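Local coordinates for dTDP-4-dehydrorhamnose reductase (PDB 5U9C), which probably catalyses the NADPH-dependent reduction of dTDP-4-dehydro-beta-L-rhamnose to dTDP-beta-L-rhamnose, the sugar nucleotide made by the dTDP-L-rhamnose pathway, at residues F49-I52 against T53-P57; E73-P76 against A77-G80; K171-Q174 against Q175-G179; S224-D227 against I228-I232; S277-K280 against S281-K285. All coordinates share one frame; numbering follows the deposited sequence.

Contact 1. Residues F49-I52 against T53-P57; sequences FSYI and TAEKP
Residues Phe49-Glu55 form the last turns of helix 48-55, where Thr53 N bonds to Phe49 O at 3.0 Å and Ala54 N to Ser50 O; Lys56, with positive phi, and Pro57 lead out of it. The hydroxyl of Thr53 adds a second bond to its own helix: OG1 donates to Phe49 O at 2.8 Å. The two donors reach that oxygen from opposite faces of the carbonyl plane. With OG1 set between the backbone N and the carbonyl carbon (chi1 54°), the methyl CG2 is turned over the Phe49 ring. It sits almost above the ring centre, 3.8 Å from the centroid, in a CH-pi contact. This helix belongs to the Rossmann-type domain and packs on helix 76-97 and on strands 7-11 and 31-34 of the parallel sheet. A second CH-pi contact lies two residues further along. Glu55 CG rests over one face of the Tyr51 ring, toward the rim, 4.2 Å from the centroid. The Glu55 chain then bends at chi2, and its carboxylate forms a salt bridge with Lys7. Past the helix end, Pro57 CG meets Ile52 CG2 at 4.1 Å, the two side chains crossing at about a right angle.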
loop_
_atom_site.group_PDB
_atom_site.type_symbol
_atom_site.label_atom_id
_atom_site.label_comp_id
_atom_site.label_asym_id
_atom_site.label_seq_id
_atom_site.Cartn_x
_atom_site.Cartn_y
_atom_site.Cartn_z
ATOM N N PHE D 49 -34.106 17.538 -14.525
ATOM C CA PHE D 49 -35.026 16.478 -14.936
ATOM C C PHE D 49 -36.249 17.001 -15.705
ATOM O O PHE D 49 -36.556 16.501 -16.801
ATOM C CB PHE D 49 -35.452 15.629 -13.737
ATOM C CG PHE D 49 -36.300 14.445 -14.099
ATOM C CD1 PHE D 49 -37.694 14.557 -14.157
ATOM C CD2 PHE D 49 -35.716 13.212 -14.374
ATOM C CE1 PHE D 49 -38.474 13.461 -14.492
ATOM C CE2 PHE D 49 -36.492 12.113 -14.690
ATOM C CZ PHE D 49 -37.866 12.237 -14.767
ATOM N N SER D 50 -36.932 18.002 -15.155
ATOM C CA SER D 50 -38.112 18.560 -15.825
ATOM C C SER D 50 -37.764 19.140 -17.179
ATOM O O SER D 50 -38.479 18.910 -18.151
ATOM C CB SER D 50 -38.787 19.631 -14.983
ATOM O OG SER D 50 -39.340 19.056 -13.831
ATOM N N TYR D 51 -36.657 19.873 -17.243
ATOM C CA TYR D 51 -36.220 20.490 -18.508
ATOM C C TYR D 51 -35.913 19.451 -19.577
ATOM O O TYR D 51 -36.494 19.487 -20.654
ATOM C CB TYR D 51 -35.012 21.434 -18.314
ATOM C CG TYR D 51 -34.416 21.874 -19.620
ATOM C CD1 TYR D 51 -35.105 22.735 -20.477
ATOM C CD2 TYR D 51 -33.176 21.402 -20.018
ATOM C CE1 TYR D 51 -34.561 23.116 -21.711
ATOM C CE2 TYR D 51 -32.628 21.760 -21.231
ATOM C CZ TYR D 51 -33.310 22.611 -22.073
ATOM O OH TYR D 51 -32.715 22.939 -23.259
ATOM N N ILE D 52 -35.038 18.508 -19.275
ATOM C CA ILE D 52 -34.686 17.506 -20.280
ATOM C C ILE D 52 -35.859 16.614 -20.719
ATOM O O ILE D 52 -36.031 16.377 -21.922
ATOM C CB ILE D 52 -33.481 16.667 -19.841
ATOM C CG1 ILE D 52 -32.266 17.595 -19.687
ATOM C CG2 ILE D 52 -33.211 15.540 -20.840
ATOM C CD1 ILE D 52 -30.996 16.873 -19.293
ATOM N N THR D 53 -36.679 16.148 -19.775
ATOM C CA THR D 53 -37.781 15.260 -20.130
ATOM C C THR D 53 -38.801 15.954 -21.020
ATOM O O THR D 53 -39.330 15.325 -21.927
ATOM C CB THR D 53 -38.460 14.596 -18.908
ATOM O OG1 THR D 53 -38.878 15.593 -17.971
ATOM C CG2 THR D 53 -37.491 13.657 -18.222
ATOM N N ALA D 54 -39.060 17.247 -20.776
ATOM C CA ALA D 54 -39.990 18.013 -21.628
ATOM C C ALA D 54 -39.437 18.194 -23.048
ATOM O O ALA D 54 -40.223 18.285 -23.998
ATOM C CB ALA D 54 -40.347 19.370 -21.010
ATOM N N GLU D 55 -38.105 18.235 -23.204
ATOM C CA GLU D 55 -37.490 18.357 -24.542
ATOM C C GLU D 55 -37.564 17.055 -25.340
ATOM O O GLU D 55 -37.484 17.072 -26.571
ATOM C CB GLU D 55 -36.012 18.780 -24.450
ATOM C CG GLU D 55 -35.788 20.199 -23.945
ATOM C CD GLU D 55 -36.359 21.232 -24.884
ATOM O OE1 GLU D 55 -36.096 21.126 -26.096
ATOM O OE2 GLU D 55 -37.063 22.145 -24.414
ATOM N N LYS D 56 -37.675 15.929 -24.637
ATOM C CA LYS D 56 -37.764 14.606 -25.277
ATOM C C LYS D 56 -36.696 14.370 -26.335
ATOM O O LYS D 56 -37.003 14.042 -27.467
ATOM C CB LYS D 56 -39.161 14.371 -25.862
ATOM C CG LYS D 56 -40.234 14.315 -24.791
ATOM C CD LYS D 56 -41.622 14.149 -25.372
ATOM C CE LYS D 56 -42.636 14.045 -24.246
ATOM N NZ LYS D 56 -44.013 13.969 -24.766
ATOM N N PRO D 57 -35.423 14.535 -25.962
ATOM C CA PRO D 57 -34.401 14.295 -26.964
ATOM C C PRO D 57 -34.245 12.817 -27.266
ATOM O O PRO D 57 -34.582 11.981 -26.434
ATOM C CB PRO D 57 -33.133 14.809 -26.278
ATOM C CG PRO D 57 -33.373 14.562 -24.817
ATOM C CD PRO D 57 -34.854 14.778 -24.621
#

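Contact 2. Residues E73-P76 against A77-G80; sequences EREP and ARAG
The extended side chain of Arg78 passes the carboxylate of Glu75 obliquely, with its CD 4.2 Å from Glu75 OE1. The guanidinium and carboxylate planes are nearly perpendicular, 84° apart. Their charged atoms do not meet: Glu75 OE1 and Arg78 NH1 are 5.2 Å apart, so any attraction is probably modest. Arg78 instead makes its salt bridge through NE to Glu66. The chain, extended from CG to NE and with CG anti to the backbone N (chi1 -177°), carries the guanidinium away from the turn.

The backbone of Glu75 does more than its carboxylate. Its carbonyl oxygen accepts from Arg78 N at 2.9 Å, with the donor well above the carbonyl plane. A weak bond from Ala79 N, 3.4 Å from Glu75 O, is added. The next carbonyl gives a regular helical bond, Gly80 N to Pro76 O at 2.9 Å. Side chains also lie against these carbonyls. Arg78 CB lies 3.4 Å from Glu75 O, and Ala79 CB is equally close to Pro76 O.

Asn119, Leu121 and Ile265 of a second subunit pack on Pro76, Ala79 and Ala77, so the turn is part of a subunit interface. Glu75 follows the end of helix 69-74 and is the N-cap of helix 76-97. Proline in the first turn, here Pro76 just after the cap, is typical of helix starts, since no backbone N-H is needed there.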
loop_
_atom_site.group_PDB
_atom_site.type_symbol
_atom_site.label_atom_id
_atom_site.label_comp_id
_atom_site.label_asym_id
_atom_site.label_seq_id
_atom_site.Cartn_x
_atom_site.Cartn_y
_atom_site.Cartn_z
ATOM N N GLU D 73 -10.534 19.852 -5.617
ATOM C CA GLU D 73 -9.895 19.413 -4.376
ATOM C C GLU D 73 -10.182 20.379 -3.206
ATOM O O GLU D 73 -10.488 19.933 -2.099
ATOM C CB GLU D 73 -8.392 19.255 -4.545
ATOM C CG GLU D 73 -7.759 18.363 -3.504
ATOM C CD GLU D 73 -8.105 16.884 -3.690
ATOM O OE1 GLU D 73 -8.762 16.514 -4.686
ATOM O OE2 GLU D 73 -7.719 16.089 -2.828
ATOM N N ARG D 74 -10.116 21.682 -3.450
ATOM C CA ARG D 74 -10.404 22.669 -2.397
ATOM C C ARG D 74 -11.890 22.707 -2.036
ATOM O O ARG D 74 -12.241 22.956 -0.880
ATOM C CB ARG D 74 -10.003 24.091 -2.831
ATOM C CG ARG D 74 -8.527 24.262 -3.103
ATOM C CD ARG D 74 -8.165 25.730 -3.289
ATOM N NE ARG D 74 -8.757 26.323 -4.477
ATOM C CZ ARG D 74 -8.243 26.232 -5.708
ATOM N NH1 ARG D 74 -8.874 26.797 -6.696
ATOM N NH2 ARG D 74 -7.129 25.547 -5.966
ATOM N N GLU D 75 -12.738 22.522 -3.048
ATOM C CA GLU D 75 -14.201 22.603 -2.897
ATOM C C GLU D 75 -14.873 21.353 -3.425
ATOM O O GLU D 75 -15.551 21.382 -4.458
ATOM C CB GLU D 75 -14.750 23.840 -3.630
ATOM C CG GLU D 75 -14.263 25.136 -3.021
ATOM C CD GLU D 75 -14.780 26.371 -3.737
ATOM O OE1 GLU D 75 -15.874 26.326 -4.366
ATOM O OE2 GLU D 75 -14.065 27.384 -3.665
ATOM N N PRO D 76 -14.698 20.229 -2.708
ATOM C CA PRO D 76 -15.322 18.987 -3.193
ATOM C C PRO D 76 -16.836 19.100 -3.358
ATOM O O PRO D 76 -17.393 18.377 -4.181
ATOM C CB PRO D 76 -14.936 17.943 -2.141
ATOM C CG PRO D 76 -14.397 18.699 -0.978
ATOM C CD PRO D 76 -13.941 20.042 -1.467
ATOM N N ALA D 77 -17.494 20.008 -2.616
ATOM C CA ALA D 77 -18.951 20.195 -2.768
ATOM C C ALA D 77 -19.298 20.590 -4.191
ATOM O O ALA D 77 -20.295 20.131 -4.755
ATOM C CB ALA D 77 -19.487 21.253 -1.799
ATOM N N ARG D 78 -18.464 21.442 -4.776
ATOM C CA ARG D 78 -18.685 21.893 -6.141
ATOM C C ARG D 78 -18.484 20.740 -7.119
ATOM O O ARG D 78 -19.281 20.557 -8.040
ATOM C CB ARG D 78 -17.770 23.051 -6.471
ATOM C CG ARG D 78 -17.982 23.622 -7.856
ATOM C CD ARG D 78 -17.058 24.811 -8.046
ATOM N NE ARG D 78 -17.188 25.396 -9.379
ATOM C CZ ARG D 78 -17.878 26.488 -9.677
ATOM N NH1 ARG D 78 -18.528 27.174 -8.735
ATOM N NH2 ARG D 78 -17.894 26.914 -10.938
ATOM N N ALA D 79 -17.427 19.966 -6.912
ATOM C CA ALA D 79 -17.163 18.782 -7.734
ATOM C C ALA D 79 -18.348 17.802 -7.702
ATOM O O ALA D 79 -18.768 17.248 -8.737
ATOM C CB ALA D 79 -15.902 18.078 -7.237
ATOM N N GLY D 80 -18.874 17.571 -6.501
ATOM C CA GLY D 80 -19.985 16.657 -6.313
ATOM C C GLY D 80 -21.259 17.128 -6.990
ATOM O O GLY D 80 -21.881 16.395 -7.745
#

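Contact 3. Residues K171-Q174 against Q175-G179; sequences KIIQ and QIKAG
Gln175 folds back on Lys171 one turn earlier in helix 168-177, and its backbone N and its side-chain NE2 both use the same oxygen. Gln175 N bonds to Lys171 O at 3.0 Å. The side-chain NE2 adds a longer bond to Lys171 O at 3.3 Å. The two come from opposite faces of the carbonyl plane. NE2 stands well above that plane, whereas the oxygen lies close to the plane of the Gln175 amide. Three more backbone bonds follow in step: Ile176 N to Ile172 O, Lys177 N to Ile173 O and Ala178 N to Gln174 O. Gly179 then turns with positive phi, and its N bonds to Ile176 O at 3.0 Å. This is one of two bonds back into the last turn that, with the positive phi, make a Schellman motif.

The apolar contacts are on other sides of the helix. Ile172 CG2 touches Ile176 CD1 at 3.9 Å as the two side chains cross obliquely. The methyl CG2 is directed down the helix because it is anti to the backbone N of Ile172, with CG1 beside that N (chi1 -67°). Ile173 and Lys177 run side by side in the same direction, with Ile173 CG2 3.8 Å from Lys177 CE.

Lys171 is one of the residues seen to bind (R)-malate in a structure of this protein, with Phe168 and Arg256; no malate is bound to this chain here. The chemistry is divided. Ile172, Ile173 and Ile176 give the helix an apolar side that packs on helix 225-235, and the Gln175 amide ties its side chain to the Lys171 carbonyl.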
loop_
_atom_site.group_PDB
_atom_site.type_symbol
_atom_site.label_atom_id
_atom_site.label_comp_id
_atom_site.label_asym_id
_atom_site.label_seq_id
_atom_site.Cartn_x
_atom_site.Cartn_y
_atom_site.Cartn_z
ATOM N N LYS D 171 -0.617 27.599 -24.013
ATOM C CA LYS D 171 0.343 28.328 -23.163
ATOM C C LYS D 171 1.786 28.113 -23.610
ATOM O O LYS D 171 2.580 29.064 -23.626
ATOM C CB LYS D 171 0.193 27.951 -21.693
ATOM C CG LYS D 171 -1.047 28.551 -21.055
ATOM C CD LYS D 171 -1.241 28.115 -19.607
ATOM C CE LYS D 171 -1.665 26.654 -19.523
ATOM N NZ LYS D 171 -1.942 26.209 -18.134
ATOM N N ILE D 172 2.139 26.872 -23.952
ATOM C CA ILE D 172 3.477 26.585 -24.447
ATOM C C ILE D 172 3.685 27.350 -25.753
ATOM O O ILE D 172 4.720 27.965 -25.940
ATOM C CB ILE D 172 3.717 25.074 -24.679
ATOM C CG1 ILE D 172 3.706 24.296 -23.353
ATOM C CG2 ILE D 172 5.030 24.830 -25.437
ATOM C CD1 ILE D 172 4.790 24.689 -22.369
ATOM N N ILE D 173 2.693 27.318 -26.644
ATOM C CA ILE D 173 2.793 28.021 -27.914
ATOM C C ILE D 173 2.942 29.561 -27.719
ATOM O O ILE D 173 3.737 30.205 -28.414
ATOM C CB ILE D 173 1.637 27.642 -28.868
ATOM C CG1 ILE D 173 1.813 26.180 -29.329
ATOM C CG2 ILE D 173 1.622 28.545 -30.081
ATOM C CD1 ILE D 173 0.696 25.635 -30.197
ATOM N N GLN D 174 2.179 30.121 -26.786
ATOM C CA GLN D 174 2.243 31.561 -26.441
ATOM C C GLN D 174 3.657 31.954 -25.947
ATOM O O GLN D 174 4.208 33.013 -26.332
ATOM C CB GLN D 174 1.197 31.866 -25.367
ATOM C CG GLN D 174 1.114 33.313 -24.915
ATOM C CD GLN D 174 0.196 33.507 -23.703
ATOM O OE1 GLN D 174 -0.380 32.544 -23.164
ATOM N NE2 GLN D 174 0.075 34.762 -23.254
ATOM N N GLN D 175 4.251 31.101 -25.115
ATOM C CA GLN D 175 5.611 31.344 -24.616
ATOM C C GLN D 175 6.636 31.261 -25.744
ATOM O O GLN D 175 7.590 32.052 -25.779
ATOM C CB GLN D 175 5.987 30.384 -23.494
ATOM C CG GLN D 175 5.204 30.617 -22.220
ATOM C CD GLN D 175 5.483 29.536 -21.196
ATOM O OE1 GLN D 175 6.544 29.503 -20.561
ATOM N NE2 GLN D 175 4.532 28.663 -21.018
ATOM N N ILE D 176 6.443 30.308 -26.654
ATOM C CA ILE D 176 7.340 30.164 -27.807
ATOM C C ILE D 176 7.233 31.416 -28.684
ATOM O O ILE D 176 8.241 32.018 -29.026
ATOM C CB ILE D 176 7.067 28.883 -28.631
ATOM C CG1 ILE D 176 7.545 27.651 -27.854
ATOM C CG2 ILE D 176 7.790 28.965 -29.977
ATOM C CD1 ILE D 176 7.090 26.306 -28.408
ATOM N N LYS D 177 6.007 31.823 -29.009
ATOM C CA LYS D 177 5.783 33.006 -29.839
ATOM C C LYS D 177 6.297 34.301 -29.193
ATOM O O LYS D 177 6.700 35.221 -29.889
ATOM C CB LYS D 177 4.306 33.143 -30.192
ATOM C CG LYS D 177 3.818 32.123 -31.211
ATOM C CD LYS D 177 2.327 32.311 -31.466
ATOM C CE LYS D 177 1.823 31.444 -32.604
ATOM N NZ LYS D 177 2.387 31.870 -33.911
ATOM N N ALA D 178 6.284 34.364 -27.868
ATOM C CA ALA D 178 6.789 35.546 -27.146
ATOM C C ALA D 178 8.326 35.560 -27.044
ATOM O O ALA D 178 8.903 36.496 -26.495
ATOM C CB ALA D 178 6.170 35.626 -25.759
ATOM N N GLY D 179 8.972 34.523 -27.566
ATOM C CA GLY D 179 10.418 34.411 -27.525
ATOM C C GLY D 179 11.011 34.155 -26.145
ATOM O O GLY D 179 12.093 34.679 -25.831
#

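Contact 4. Residues S224-D227 against I228-I232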
loop_
_atom_site.group_PDB
_atom_site.type_symbol
_atom_site.label_atom_id
_atom_site.label_comp_id
_atom_site.label_asym_id
_atom_site.label_seq_id
_atom_site.Cartn_x
_atom_site.Cartn_y
_atom_site.Cartn_z
ATOM N N SER D 224 4.974 12.713 -20.722
ATOM C CA SER D 224 4.901 13.804 -19.727
ATOM C C SER D 224 4.635 15.098 -20.448
ATOM O O SER D 224 4.776 15.164 -21.685
ATOM C CB SER D 224 6.230 13.956 -18.973
ATOM O OG SER D 224 7.276 14.394 -19.841
ATOM N N ARG D 225 4.303 16.134 -19.684
ATOM C CA ARG D 225 4.118 17.470 -20.257
ATOM C C ARG D 225 5.434 17.939 -20.844
ATOM O O ARG D 225 5.441 18.678 -21.821
ATOM C CB ARG D 225 3.652 18.471 -19.217
ATOM C CG ARG D 225 2.307 18.172 -18.583
ATOM C CD ARG D 225 1.189 18.151 -19.592
ATOM N NE ARG D 225 -0.113 18.153 -18.920
ATOM C CZ ARG D 225 -1.279 18.330 -19.531
ATOM N NH1 ARG D 225 -1.343 18.541 -20.858
ATOM N NH2 ARG D 225 -2.392 18.314 -18.802
ATOM N N PHE D 226 6.547 17.521 -20.236
ATOM C CA PHE D 226 7.867 17.861 -20.747
ATOM C C PHE D 226 8.066 17.313 -22.157
ATOM O O PHE D 226 8.586 18.014 -23.035
ATOM C CB PHE D 226 8.977 17.355 -19.802
ATOM C CG PHE D 226 10.359 17.487 -20.368
ATOM C CD1 PHE D 226 10.941 18.749 -20.530
ATOM C CD2 PHE D 226 11.095 16.357 -20.727
ATOM C CE1 PHE D 226 12.226 18.874 -21.056
ATOM C CE2 PHE D 226 12.378 16.472 -21.255
ATOM C CZ PHE D 226 12.952 17.737 -21.422
ATOM N N ASP D 227 7.659 16.056 -22.367
ATOM C CA ASP D 227 7.748 15.412 -23.692
ATOM C C ASP D 227 6.920 16.204 -24.705
ATOM O O ASP D 227 7.348 16.433 -25.842
ATOM C CB ASP D 227 7.205 13.973 -23.670
ATOM C CG ASP D 227 8.046 13.030 -22.852
ATOM O OD1 ASP D 227 9.286 13.129 -22.872
ATOM O OD2 ASP D 227 7.452 12.144 -22.203
ATOM N N ILE D 228 5.727 16.605 -24.290
ATOM C CA ILE D 228 4.829 17.371 -25.156
ATOM C C ILE D 228 5.440 18.746 -25.481
ATOM O O ILE D 228 5.419 19.185 -26.649
ATOM C CB ILE D 228 3.432 17.519 -24.502
ATOM C CG1 ILE D 228 2.769 16.138 -24.392
ATOM C CG2 ILE D 228 2.563 18.483 -25.306
ATOM C CD1 ILE D 228 1.489 16.131 -23.552
ATOM N N ALA D 229 5.990 19.421 -24.473
ATOM C CA ALA D 229 6.589 20.743 -24.724
ATOM C C ALA D 229 7.754 20.618 -25.700
ATOM O O ALA D 229 7.877 21.426 -26.618
ATOM C CB ALA D 229 7.032 21.400 -23.431
ATOM N N CYS D 230 8.584 19.587 -25.525
ATOM C CA CYS D 230 9.725 19.360 -26.436
ATOM C C CYS D 230 9.270 19.140 -27.878
ATOM O O CYS D 230 9.880 19.663 -28.817
ATOM C CB CYS D 230 10.574 18.174 -25.970
ATOM S SG CYS D 230 11.502 18.484 -24.444
ATOM N N ALA D 231 8.199 18.373 -28.052
ATOM C CA ALA D 231 7.662 18.093 -29.392
ATOM C C ALA D 231 7.118 19.391 -30.036
ATOM O O ALA D 231 7.388 19.664 -31.199
ATOM C CB ALA D 231 6.589 17.008 -29.331
ATOM N N ILE D 232 6.379 20.193 -29.270
ATOM C CA ILE D 232 5.862 21.496 -29.757
ATOM C C ILE D 232 7.055 22.388 -30.152
ATOM O O ILE D 232 7.067 22.982 -31.233
ATOM C CB ILE D 232 4.985 22.193 -28.693
ATOM C CG1 ILE D 232 3.712 21.374 -28.426
ATOM C CG2 ILE D 232 4.586 23.598 -29.142
ATOM C CD1 ILE D 232 2.993 21.784 -27.161
#
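Phe226 and Cys230 meet one turn apart on helix 225-235, with the sulfur over one face of the ring in a sulfur-aromatic contact. Cys230 SG is 3.7 Å from the ring centroid, toward the rim, and 3.4 Å from Phe226 CZ. The ring reaches it because CG of Phe226 is anti to the backbone N (chi1 171°).

Ser224 is the N-cap, and a capping box satisfies its N-H and that of Asp227. Asp227 N donates to Ser224 OG at 3.0 Å. In return Ser224 N gives a nearly straight bond, 173°, to Asp227 OD2 at 2.9 Å. It meets that oxygen on the anti side, somewhat out of the carboxylate plane. The carbonyls of Ser224, Arg225, Phe226 and Asp227 accept in turn from the N-H groups of Ile228, Ala229, Cys230 and Ala231. The shortest of these four is Ala229 N to Arg225 O, 2.8 Å. The side chain of Arg225 makes a cation-pi contact with Trp156 and packs on Phe168, a residue seen to bind (R)-malate in this protein.

Phe226, Ala229 and Cys230 pack on Ile242 of strand 241-245. Ile228 and Ile232 turn to helices 168-177 and 279-288, placing the helix between a strand and two other helices.

Contact 5. Residues S277-K280 against S281-K285; sequences SLWK and SDLAK
Ser277 and Leu278 lead in an extended path to helix 279-288, whose first bonds run from Asp282 N to Leu278 O at 3.0 Å and from Leu283 N to Trp279 O at 2.9 Å. Ala284 N continues the pattern to Lys280 O.

The carboxylate of Asp282 turns back toward the entry to the helix. Its OD2 accepts from Ser277 N at 2.8 Å through the syn lone pair. The other oxygen, OD1, lies 3.3 Å from Ser277 CB, so both oxygens face this residue. Asp282 is buried, and its oxygens have further partners: Ser219 donates a hydrogen bond to OD2, and Gln198 a weak one to OD1. These bonds would hold the carboxylate in one orientation. Ser277 and Trp279 also make backbone bonds with Ser220, which joins the helix start to the segment after strand 213-217, an outermost strand of the parallel sheet.

Leu278 is the N-cap. Its CB approaches Ser281 OG at 4.0 Å, a loose contact across the first turn. Trp279 and Leu283 lie side by side and point the same way, with Trp279 CZ3 4.0 Å from Leu283 CD2. The indole is placed by a chi1 of 76°, which puts CG between the backbone N and the carbonyl carbon. Ala231 of helix 225-235 and Ile193 of strand 190-195 pack against both side chains.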
loop_
_atom_site.group_PDB
_atom_site.type_symbol
_atom_site.label_atom_id
_atom_site.label_comp_id
_atom_site.label_asym_id
_atom_site.label_seq_id
_atom_site.Cartn_x
_atom_site.Cartn_y
_atom_site.Cartn_z
ATOM N N SER D 277 -4.307 8.220 -33.461
ATOM C CA SER D 277 -3.071 7.671 -34.006
ATOM C C SER D 277 -1.953 7.771 -32.935
ATOM O O SER D 277 -2.227 7.640 -31.733
ATOM C CB SER D 277 -2.759 8.426 -35.313
ATOM O OG SER D 277 -1.567 7.987 -35.909
ATOM N N LEU D 278 -0.712 7.968 -33.359
ATOM C CA LEU D 278 0.419 8.106 -32.445
ATOM C C LEU D 278 0.395 9.530 -31.867
ATOM O O LEU D 278 0.014 10.478 -32.564
ATOM C CB LEU D 278 1.723 7.831 -33.173
ATOM C CG LEU D 278 1.844 6.455 -33.848
ATOM C CD1 LEU D 278 3.092 6.367 -34.724
ATOM C CD2 LEU D 278 1.825 5.314 -32.833
ATOM N N TRP D 279 0.776 9.684 -30.600
ATOM C CA TRP D 279 0.718 11.022 -29.951
ATOM C C TRP D 279 1.472 12.117 -30.724
ATOM O O TRP D 279 0.932 13.189 -30.907
ATOM C CB TRP D 279 1.172 10.967 -28.483
ATOM C CG TRP D 279 2.639 10.865 -28.261
ATOM C CD1 TRP D 279 3.399 9.728 -28.233
ATOM C CD2 TRP D 279 3.540 11.952 -28.052
ATOM N NE1 TRP D 279 4.708 10.044 -27.994
ATOM C CE2 TRP D 279 4.824 11.399 -27.865
ATOM C CE3 TRP D 279 3.385 13.346 -27.994
ATOM C CZ2 TRP D 279 5.957 12.190 -27.634
ATOM C CZ3 TRP D 279 4.508 14.131 -27.731
ATOM C CH2 TRP D 279 5.779 13.546 -27.567
ATOM N N LYS D 280 2.681 11.829 -31.206
ATOM C CA LYS D 280 3.454 12.828 -31.958
ATOM C C LYS D 280 2.771 13.283 -33.238
ATOM O O LYS D 280 2.784 14.474 -33.540
ATOM C CB LYS D 280 4.880 12.364 -32.279
ATOM C CG LYS D 280 5.857 12.578 -31.148
ATOM C CD LYS D 280 7.287 12.384 -31.625
ATOM C CE LYS D 280 8.282 12.758 -30.542
ATOM N NZ LYS D 280 9.672 12.666 -31.048
ATOM N N SER D 281 2.168 12.352 -33.969
ATOM C CA SER D 281 1.462 12.694 -35.210
ATOM C C SER D 281 0.213 13.504 -34.907
ATOM O O SER D 281 -0.058 14.463 -35.598
ATOM C CB SER D 281 1.017 11.443 -35.974
ATOM O OG SER D 281 2.077 10.537 -36.118
ATOM N N ASP D 282 -0.577 13.077 -33.915
ATOM C CA ASP D 282 -1.813 13.791 -33.565
ATOM C C ASP D 282 -1.509 15.207 -33.040
ATOM O O ASP D 282 -2.213 16.169 -33.379
ATOM C CB ASP D 282 -2.663 12.981 -32.565
ATOM C CG ASP D 282 -3.172 11.660 -33.155
ATOM O OD1 ASP D 282 -3.246 11.547 -34.399
ATOM O OD2 ASP D 282 -3.501 10.729 -32.381
ATOM N N LEU D 283 -0.456 15.333 -32.233
ATOM C CA LEU D 283 -0.042 16.640 -31.736
ATOM C C LEU D 283 0.417 17.516 -32.905
ATOM O O LEU D 283 0.053 18.686 -32.964
ATOM C CB LEU D 283 1.092 16.511 -30.726
ATOM C CG LEU D 283 1.669 17.792 -30.120
ATOM C CD1 LEU D 283 0.621 18.505 -29.293
ATOM C CD2 LEU D 283 2.846 17.420 -29.234
ATOM N N ALA D 284 1.222 16.960 -33.820
ATOM C CA ALA D 284 1.716 17.735 -34.988
ATOM C C ALA D 284 0.564 18.343 -35.798
ATOM O O ALA D 284 0.596 19.526 -36.121
ATOM C CB ALA D 284 2.618 16.893 -35.887
ATOM N N LYS D 285 -0.465 17.548 -36.085
ATOM C CA LYS D 285 -1.643 18.050 -36.826
ATOM C C LYS D 285 -2.313 19.223 -36.103
ATOM O O LYS D 285 -2.707 20.208 -36.721
ATOM C CB LYS D 285 -2.683 16.953 -37.034
ATOM C CG LYS D 285 -2.247 15.824 -37.960
ATOM C CD LYS D 285 -3.399 14.869 -38.278
ATOM C CE LYS D 285 -4.522 15.567 -39.047
ATOM N NZ LYS D 285 -5.679 14.671 -39.326
#

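In the fold
All five contacts are local and partly buried, each within a helix or at one of its ends. Contacts 3, 4 and 5 belong together. Ile172, Ile173 and Ile176 of contact 3 meet Ile232 of contact 4, and Ala231 of contact 4 meets Trp279 and Leu283 of contact 5. Contact 4 is closest to core, with four of its eight touching residues buried and none exposed; contact 3 has four exposed. Contact 1 lies across the chain's centre from these and flanks the parallel sheet of the Rossmann-type fold. Contact 2 alone faces other subunits. Asp227 bonds back to the N-cap Ser224, whereas Asp282 reaches Ser277, the residue before the N-cap. Contacts 1 and 3 include helix ends.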